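Local coordinates for initiator protein NS1 (Human bocavirus, PDB 4KW3), which probably nicks one strand of the viral replication origin and unwinds it to start rolling-circle DNA replication, its N-terminal domain supplying origin recognition and nuclease activity, at residues 9-14 against 102-107. Numbering follows the deposited sequence.
Sequences RAFSQP and DIIVQS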
loop_
_atom_site.group_PDB
_atom_site.type_symbol
_atom_site.label_atom_id
_atom_site.label_comp_id
_atom_site.label_asym_id
_atom_site.label_seq_id
_atom_site.Cartn_x
_atom_site.Cartn_y
_atom_site.Cartn_z
ATOM N N ARG A 9 -14.681 2.980 -12.978
ATOM C CA ARG A 9 -15.520 2.179 -13.875
ATOM C C ARG A 9 -14.743 1.530 -14.994
ATOM O O ARG A 9 -15.266 0.679 -15.719
ATOM C CB ARG A 9 -16.647 3.026 -14.457
ATOM C CG ARG A 9 -17.727 3.360 -13.464
ATOM C CD ARG A 9 -18.707 4.410 -13.985
ATOM N NE ARG A 9 -19.708 4.671 -12.946
ATOM C CZ ARG A 9 -20.771 3.900 -12.719
ATOM N NH1 ARG A 9 -21.000 2.828 -13.474
ATOM N NH2 ARG A 9 -21.612 4.204 -11.745
ATOM N N ALA A 10 -13.475 1.910 -15.101
ATOM C CA ALA A 10 -12.638 1.454 -16.192
ATOM C C ALA A 10 -11.176 1.311 -15.775
ATOM O O ALA A 10 -10.664 2.110 -14.983
ATOM C CB ALA A 10 -12.767 2.425 -17.351
ATOM N N PHE A 11 -10.485 0.332 -16.350
ATOM C CA PHE A 11 -9.087 0.113 -15.995
ATOM C C PHE A 11 -8.236 -0.288 -17.201
ATOM O O PHE A 11 -8.449 -1.350 -17.769
ATOM C CB PHE A 11 -8.960 -0.955 -14.893
ATOM C CG PHE A 11 -7.691 -0.838 -14.086
ATOM C CD1 PHE A 11 -6.474 -1.282 -14.605
ATOM C CD2 PHE A 11 -7.711 -0.263 -12.808
ATOM C CE1 PHE A 11 -5.298 -1.156 -13.878
ATOM C CE2 PHE A 11 -6.548 -0.155 -12.060
ATOM C CZ PHE A 11 -5.328 -0.598 -12.605
ATOM N N SER A 12 -7.256 0.553 -17.550
ATOM C CA SER A 12 -6.382 0.344 -18.714
ATOM C C SER A 12 -5.709 -1.018 -18.780
ATOM O O SER A 12 -5.112 -1.477 -17.804
ATOM C CB SER A 12 -5.292 1.414 -18.746
ATOM O OG SER A 12 -5.839 2.673 -19.078
ATOM N N GLN A 13 -5.768 -1.641 -19.954
ATOM C CA GLN A 13 -5.128 -2.937 -20.165
ATOM C C GLN A 13 -3.875 -2.782 -21.056
ATOM O O GLN A 13 -3.733 -1.778 -21.758
ATOM C CB GLN A 13 -6.139 -3.936 -20.747
ATOM C CG GLN A 13 -7.291 -4.308 -19.812
ATOM C CD GLN A 13 -7.226 -5.745 -19.342
ATOM O OE1 GLN A 13 -6.231 -6.188 -18.749
ATOM N NE2 GLN A 13 -8.285 -6.497 -19.625
ATOM N N PRO A 14 -2.924 -3.731 -20.975
ATOM C CA PRO A 14 -2.911 -4.885 -20.068
ATOM C C PRO A 14 -2.591 -4.420 -18.644
ATOM O O PRO A 14 -1.898 -3.402 -18.473
ATOM C CB PRO A 14 -1.775 -5.744 -20.626
ATOM C CG PRO A 14 -0.816 -4.752 -21.200
ATOM C CD PRO A 14 -1.676 -3.638 -21.761
ATOM N N ASP A 102 -3.662 3.385 -15.414
ATOM C CA ASP A 102 -4.468 3.323 -14.218
ATOM C C ASP A 102 -3.663 2.641 -13.134
ATOM O O ASP A 102 -2.939 1.671 -13.402
ATOM C CB ASP A 102 -5.798 2.610 -14.469
ATOM C CG ASP A 102 -6.766 3.451 -15.289
ATOM O OD1 ASP A 102 -7.220 4.492 -14.760
ATOM O OD2 ASP A 102 -7.101 3.058 -16.437
ATOM N N ILE A 103 -3.759 3.173 -11.918
ATOM C CA ILE A 103 -2.984 2.639 -10.803
ATOM C C ILE A 103 -3.825 2.563 -9.530
ATOM O O ILE A 103 -4.405 3.563 -9.098
ATOM C CB ILE A 103 -1.742 3.522 -10.519
ATOM C CG1 ILE A 103 -0.833 3.584 -11.754
ATOM C CG2 ILE A 103 -0.968 3.008 -9.290
ATOM C CD1 ILE A 103 0.151 4.710 -11.724
ATOM N N ILE A 104 -3.888 1.374 -8.934
ATOM C CA ILE A 104 -4.392 1.230 -7.571
ATOM C C ILE A 104 -3.263 0.714 -6.669
ATOM O O ILE A 104 -2.506 -0.188 -7.067
ATOM C CB ILE A 104 -5.582 0.284 -7.499
ATOM C CG1 ILE A 104 -6.757 0.861 -8.305
ATOM C CG2 ILE A 104 -5.958 0.012 -6.013
ATOM C CD1 ILE A 104 -7.884 -0.155 -8.604
ATOM N N VAL A 105 -3.134 1.305 -5.478
ATOM C CA VAL A 105 -2.156 0.859 -4.489
ATOM C C VAL A 105 -2.865 0.717 -3.151
ATOM O O VAL A 105 -3.680 1.566 -2.767
ATOM C CB VAL A 105 -0.908 1.818 -4.362
ATOM C CG1 VAL A 105 0.024 1.383 -3.231
ATOM C CG2 VAL A 105 -0.109 1.868 -5.642
ATOM N N GLN A 106 -2.578 -0.384 -2.465
ATOM C CA GLN A 106 -3.100 -0.608 -1.128
ATOM C C GLN A 106 -2.017 -1.182 -0.212
ATOM O O GLN A 106 -1.446 -2.242 -0.483
ATOM C CB GLN A 106 -4.294 -1.552 -1.173
ATOM C CG GLN A 106 -4.930 -1.838 0.183
ATOM C CD GLN A 106 -6.321 -2.439 0.048
ATOM O OE1 GLN A 106 -7.256 -1.776 -0.422
ATOM N NE2 GLN A 106 -6.461 -3.701 0.442
ATOM N N SER A 107 -1.754 -0.477 0.882
ATOM C CA SER A 107 -0.820 -0.936 1.911
ATOM C C SER A 107 -1.548 -1.766 2.974
ATOM O O SER A 107 -2.714 -1.535 3.256
ATOM C CB SER A 107 -0.122 0.259 2.551
ATOM O OG SER A 107 -1.069 1.206 3.012
HETATM O O HOH W 1 -9.786 4.720 -14.719
#
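D102, near the start of the inner strand 101-109, holds residues 10-12 of an irregular loop through its carboxylate and its CB, an example of how one acidic side chain can fix a loop to a sheet. OD2 of D102 accepts two hydrogen bonds from one residue: the backbone N of S12 lies 2.7 Å from it in a nearly straight bond (162°) that uses the anti lone pair, and OG of S12, turned beside its own backbone N, donates to OD2 across 3.0 Å from above the carboxylate plane. The two donors thus grip one oxygen from different directions. OD1 takes a bound water at 2.6 Å, which also donates to the carbonyl O of A10, so that water and carboxylate tie both flanks of F11 to the strand; N248 ND2 is a further partner of OD1. With several donors around it, the carboxylate is probably kept ionised.

The apolar part rests on F11. Its CG lies anti to the backbone N (chi1 -156°), which sends the ring in beside the strand, and CB of D102 sits over the centre of one ring face, 3.6 Å from the centroid, a CH-pi contact. Ring and carboxylate planes are inclined by 42°, and the two side chains run past each other in opposite directions. Farther along the strand, CE2 of F11 meets CD1 of I104 at 3.7 Å, while CG1 of I104 lies at the ring's edge. I119 of the adjacent strand 114-122 also touches F11.

The arrangement pins the loop leading into strand 15-21 against the central sheet of the Rep-type (HUH) nuclease fold, whose strand 114-122 carries the predicted metal-binding histidines H115 and H117 of the RCR-2 motif.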